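Local coordinates for mucus binding proteinn (Lactobacillus reuteri, PDB 4MT5), which probably binds mucin at the bacterial cell surface, this chain being mucus-binding repeat V of a long cell-wall-anchored surface protein, at residues Leu22-Thr34 with Ser50-Gly62. Numbering follows the deposited sequence.
Sequences LHGYTDETIPYST and SDGFKPGTKFGVG
Phe59 lays its ring between Ile30 and Gly24. Ile30 CG1 stands 3.8 Å from the centroid of that ring, only 5° off its normal, while Gly24 CA covers the opposite face nearer the rim; both are CH-pi contacts. Phe59 CG lies anti to its own carbonyl carbon (chi1 -67°), which swings the ring toward the end of strand 16-24, with CZ 3.5 Å from His23 C. In this ubiquitin-like beta-grasp domain, the contact joins the connection between strand 16-24 and helix 35-42 to the chain following strand 46-51. Beside the ring, Asp27 N donates to Phe59 O, Phe59 N to Glu28 O, and Ile30 N to Thr57 O, each 3.0 Å from N to O. Thr29 and Lys58 make the single beta bridge here. A water extends the link, donating to Ile30 O and accepting from Gly56 N.

Farther along, Tyr32 turns the CD2 edge of its ring onto a face of Phe53, the planes 86° apart in a T-shaped pair, and its OH bonds to Asp20 and Tyr8. Thr34 OG1 donates to Asp51 OD2 over 2.8 Å, and Phe53 N to Asp51 OD1 in an Asx turn, each oxygen met from above the carboxylate plane. Thr34 CG2 also lies 3.7 Å from Phe53 CB. Main-chain bonds thus tie the two connections around a ring covered on both faces, while separate donors on its two oxygens would restrict rotation of the Asp51 carboxylate.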
loop_
_atom_site.group_PDB
_atom_site.type_symbol
_atom_site.label_atom_id
_atom_site.label_comp_id
_atom_site.label_asym_id
_atom_site.label_seq_id
_atom_site.Cartn_x
_atom_site.Cartn_y
_atom_site.Cartn_z
ATOM N N LEU A 22 -0.455 38.047 16.815
ATOM C CA LEU A 22 0.609 38.851 17.408
ATOM C C LEU A 22 0.247 40.326 17.489
ATOM O O LEU A 22 -0.378 40.871 16.577
ATOM C CB LEU A 22 1.902 38.685 16.626
ATOM C CG LEU A 22 2.470 37.275 16.718
ATOM C CD1 LEU A 22 2.566 36.655 15.347
ATOM C CD2 LEU A 22 3.834 37.330 17.371
ATOM N N HIS A 23 0.660 40.968 18.578
ATOM C CA HIS A 23 0.326 42.361 18.836
ATOM C C HIS A 23 1.559 43.187 19.116
ATOM O O HIS A 23 2.479 42.726 19.785
ATOM C CB HIS A 23 -0.600 42.455 20.039
ATOM C CG HIS A 23 -1.829 41.632 19.898
ATOM N ND1 HIS A 23 -2.925 42.058 19.178
ATOM C CD2 HIS A 23 -2.135 40.397 20.359
ATOM C CE1 HIS A 23 -3.860 41.125 19.215
ATOM N NE2 HIS A 23 -3.406 40.105 19.922
ATOM N N GLY A 24 1.562 44.422 18.630
ATOM C CA GLY A 24 2.697 45.309 18.826
ATOM C C GLY A 24 2.472 46.673 18.216
ATOM O O GLY A 24 1.437 46.913 17.602
ATOM N N TYR A 25 3.433 47.573 18.388
ATOM C CA TYR A 25 3.277 48.934 17.902
ATOM C C TYR A 25 3.803 49.069 16.493
ATOM O O TYR A 25 4.694 48.335 16.075
ATOM C CB TYR A 25 3.960 49.938 18.839
ATOM C CG TYR A 25 3.440 49.847 20.258
ATOM C CD1 TYR A 25 2.160 50.294 20.583
ATOM C CD2 TYR A 25 4.219 49.288 21.272
ATOM C CE1 TYR A 25 1.678 50.189 21.881
ATOM C CE2 TYR A 25 3.749 49.184 22.572
ATOM C CZ TYR A 25 2.484 49.632 22.870
ATOM O OH TYR A 25 2.026 49.525 24.160
ATOM N N THR A 26 3.231 49.999 15.750
ATOM C CA THR A 26 3.681 50.242 14.398
ATOM C C THR A 26 5.173 50.553 14.434
ATOM O O THR A 26 5.643 51.281 15.326
ATOM C CB THR A 26 2.921 51.408 13.784
ATOM O OG1 THR A 26 1.569 51.403 14.276
ATOM C CG2 THR A 26 2.925 51.308 12.268
ATOM N N ASP A 27 5.899 49.939 13.491
ATOM C CA ASP A 27 7.338 50.145 13.250
ATOM C C ASP A 27 8.290 49.259 14.049
ATOM O O ASP A 27 9.500 49.452 13.990
ATOM C CB ASP A 27 7.765 51.613 13.414
ATOM C CG ASP A 27 7.113 52.529 12.397
ATOM O OD1 ASP A 27 6.864 52.071 11.256
ATOM O OD2 ASP A 27 6.849 53.708 12.742
ATOM N N GLU A 28 7.774 48.303 14.808
ATOM C CA GLU A 28 8.685 47.408 15.511
ATOM C C GLU A 28 8.690 45.999 14.911
ATOM O O GLU A 28 7.773 45.605 14.179
ATOM C CB GLU A 28 8.454 47.420 17.031
ATOM C CG GLU A 28 7.065 47.008 17.491
ATOM C CD GLU A 28 6.812 47.316 18.977
ATOM O OE1 GLU A 28 7.442 48.286 19.478
ATOM O OE2 GLU A 28 5.999 46.594 19.633
ATOM N N THR A 29 9.752 45.258 15.186
ATOM C CA THR A 29 9.899 43.946 14.585
ATOM C C THR A 29 9.032 42.926 15.314
ATOM O O THR A 29 9.036 42.862 16.544
ATOM C CB THR A 29 11.372 43.511 14.560
ATOM O OG1 THR A 29 12.139 44.512 13.882
ATOM C CG2 THR A 29 11.533 42.184 13.826
ATOM N N ILE A 30 8.266 42.152 14.556
ATOM C CA ILE A 30 7.393 41.163 15.164
ATOM C C ILE A 30 8.280 40.102 15.782
ATOM O O ILE A 30 9.050 39.473 15.060
ATOM C CB ILE A 30 6.456 40.530 14.132
ATOM C CG1 ILE A 30 5.781 41.631 13.317
ATOM C CG2 ILE A 30 5.418 39.694 14.827
ATOM C CD1 ILE A 30 4.807 41.148 12.328
ATOM N N PRO A 31 8.199 39.930 17.123
ATOM C CA PRO A 31 9.028 39.012 17.923
ATOM C C PRO A 31 8.612 37.553 17.736
ATOM O O PRO A 31 8.086 36.925 18.654
ATOM C CB PRO A 31 8.748 39.455 19.355
ATOM C CG PRO A 31 7.362 39.967 19.309
ATOM C CD PRO A 31 7.206 40.627 17.961
ATOM N N TYR A 32 8.883 37.022 16.549
ATOM C CA TYR A 32 8.297 35.770 16.136
ATOM C C TYR A 32 9.092 35.142 15.011
ATOM O O TYR A 32 9.731 35.836 14.218
ATOM C CB TYR A 32 6.887 36.049 15.650
ATOM C CG TYR A 32 6.070 34.833 15.305
ATOM C CD1 TYR A 32 5.414 34.116 16.292
ATOM C CD2 TYR A 32 5.928 34.420 13.994
ATOM C CE1 TYR A 32 4.652 33.014 15.985
ATOM C CE2 TYR A 32 5.162 33.316 13.678
ATOM C CZ TYR A 32 4.525 32.618 14.675
ATOM O OH TYR A 32 3.761 31.516 14.363
ATOM N N SER A 33 9.043 33.818 14.950
ATOM C CA SER A 33 9.634 33.064 13.854
ATOM C C SER A 33 8.740 31.863 13.554
ATOM O O SER A 33 8.059 31.364 14.452
ATOM C CB SER A 33 11.047 32.597 14.222
ATOM O OG SER A 33 11.513 31.623 13.304
ATOM N N THR A 34 8.737 31.399 12.306
ATOM C CA THR A 34 7.947 30.218 11.946
ATOM C C THR A 34 8.717 28.915 12.141
ATOM O O THR A 34 8.196 27.833 11.878
ATOM C CB THR A 34 7.446 30.265 10.490
ATOM O OG1 THR A 34 8.563 30.299 9.592
ATOM C CG2 THR A 34 6.565 31.481 10.262
ATOM N N SER A 50 5.176 26.273 1.462
ATOM C CA SER A 50 5.567 27.671 1.343
ATOM C C SER A 50 5.478 28.331 2.695
ATOM O O SER A 50 4.722 27.895 3.552
ATOM C CB SER A 50 4.706 28.422 0.319
ATOM O OG SER A 50 3.322 28.291 0.603
ATOM N N ASP A 51 6.276 29.369 2.887
ATOM C CA ASP A 51 6.288 30.109 4.130
ATOM C C ASP A 51 6.306 31.603 3.801
ATOM O O ASP A 51 7.351 32.161 3.448
ATOM C CB ASP A 51 7.503 29.702 4.971
ATOM C CG ASP A 51 7.666 30.554 6.233
ATOM O OD1 ASP A 51 6.698 31.241 6.610
ATOM O OD2 ASP A 51 8.755 30.548 6.858
ATOM N N GLY A 52 5.144 32.244 3.932
ATOM C CA GLY A 52 4.997 33.649 3.588
ATOM C C GLY A 52 5.604 34.660 4.555
ATOM O O GLY A 52 5.685 35.845 4.246
ATOM N N PHE A 53 6.017 34.200 5.728
ATOM C CA PHE A 53 6.549 35.084 6.747
ATOM C C PHE A 53 8.040 35.197 6.512
ATOM O O PHE A 53 8.646 34.279 5.970
ATOM C CB PHE A 53 6.286 34.502 8.131
ATOM C CG PHE A 53 6.667 35.411 9.241
ATOM C CD1 PHE A 53 5.826 36.440 9.622
ATOM C CD2 PHE A 53 7.868 35.251 9.903
ATOM C CE1 PHE A 53 6.183 37.306 10.651
ATOM C CE2 PHE A 53 8.231 36.107 10.935
ATOM C CZ PHE A 53 7.390 37.139 11.312
ATOM N N LYS A 54 8.631 36.317 6.894
ATOM C CA LYS A 54 10.071 36.489 6.764
ATOM C C LYS A 54 10.597 37.258 7.970
ATOM O O LYS A 54 9.997 38.248 8.382
ATOM C CB LYS A 54 10.448 37.192 5.441
ATOM C CG LYS A 54 10.625 36.234 4.235
ATOM C CD LYS A 54 11.171 36.937 2.988
ATOM C CE LYS A 54 12.606 37.461 3.196
ATOM N NZ LYS A 54 12.950 38.702 2.400
ATOM N N PRO A 55 11.711 36.788 8.556
ATOM C CA PRO A 55 12.336 37.472 9.695
ATOM C C PRO A 55 12.718 38.900 9.304
ATOM O O PRO A 55 13.192 39.152 8.186
ATOM C CB PRO A 55 13.603 36.644 9.934
ATOM C CG PRO A 55 13.920 36.057 8.582
ATOM C CD PRO A 55 12.559 35.694 8.049
ATOM N N GLY A 56 12.510 39.831 10.224
ATOM C CA GLY A 56 12.705 41.234 9.917
ATOM C C GLY A 56 11.398 41.932 9.581
ATOM O O GLY A 56 11.375 43.142 9.371
ATOM N N THR A 57 10.315 41.162 9.512
ATOM C CA THR A 57 8.984 41.712 9.294
ATOM C C THR A 57 8.518 42.575 10.457
ATOM O O THR A 57 8.503 42.122 11.602
ATOM C CB THR A 57 7.943 40.612 9.100
ATOM O OG1 THR A 57 8.129 39.992 7.816
ATOM C CG2 THR A 57 6.548 41.210 9.185
ATOM N N LYS A 58 8.126 43.812 10.161
ATOM C CA LYS A 58 7.634 44.722 11.188
ATOM C C LYS A 58 6.096 44.817 11.183
ATOM O O LYS A 58 5.436 44.293 10.284
ATOM C CB LYS A 58 8.268 46.096 10.994
ATOM C CG LYS A 58 9.787 46.029 10.949
ATOM C CD LYS A 58 10.465 47.381 10.717
ATOM C CE LYS A 58 10.270 47.842 9.278
ATOM N NZ LYS A 58 11.175 48.965 8.864
ATOM N N PHE A 59 5.538 45.466 12.204
ATOM C CA PHE A 59 4.123 45.813 12.216
ATOM C C PHE A 59 3.916 47.050 11.352
ATOM O O PHE A 59 4.648 48.031 11.476
ATOM C CB PHE A 59 3.630 46.135 13.633
ATOM C CG PHE A 59 3.631 44.962 14.584
ATOM C CD1 PHE A 59 2.645 43.982 14.514
ATOM C CD2 PHE A 59 4.600 44.859 15.578
ATOM C CE1 PHE A 59 2.640 42.903 15.401
ATOM C CE2 PHE A 59 4.603 43.779 16.461
ATOM C CZ PHE A 59 3.619 42.798 16.372
ATOM N N GLY A 60 2.913 46.997 10.478
ATOM C CA GLY A 60 2.457 48.152 9.712
ATOM C C GLY A 60 1.140 48.667 10.273
ATOM O O GLY A 60 1.036 48.898 11.471
ATOM N N VAL A 61 0.124 48.828 9.433
ATOM C CA VAL A 61 -1.107 49.426 9.918
ATOM C C VAL A 61 -2.337 48.634 9.581
ATOM O O VAL A 61 -3.402 48.846 10.177
ATOM C CB VAL A 61 -1.295 50.838 9.402
ATOM C CG1 VAL A 61 -0.435 51.783 10.178
ATOM C CG2 VAL A 61 -0.960 50.891 7.926
ATOM N N GLY A 62 -2.226 47.730 8.626
ATOM C CA GLY A 62 -3.387 46.930 8.315
ATOM C C GLY A 62 -3.589 45.858 9.367
ATOM O O GLY A 62 -3.091 45.944 10.487
HETATM O O HOH W 1 10.778 39.312 12.528
#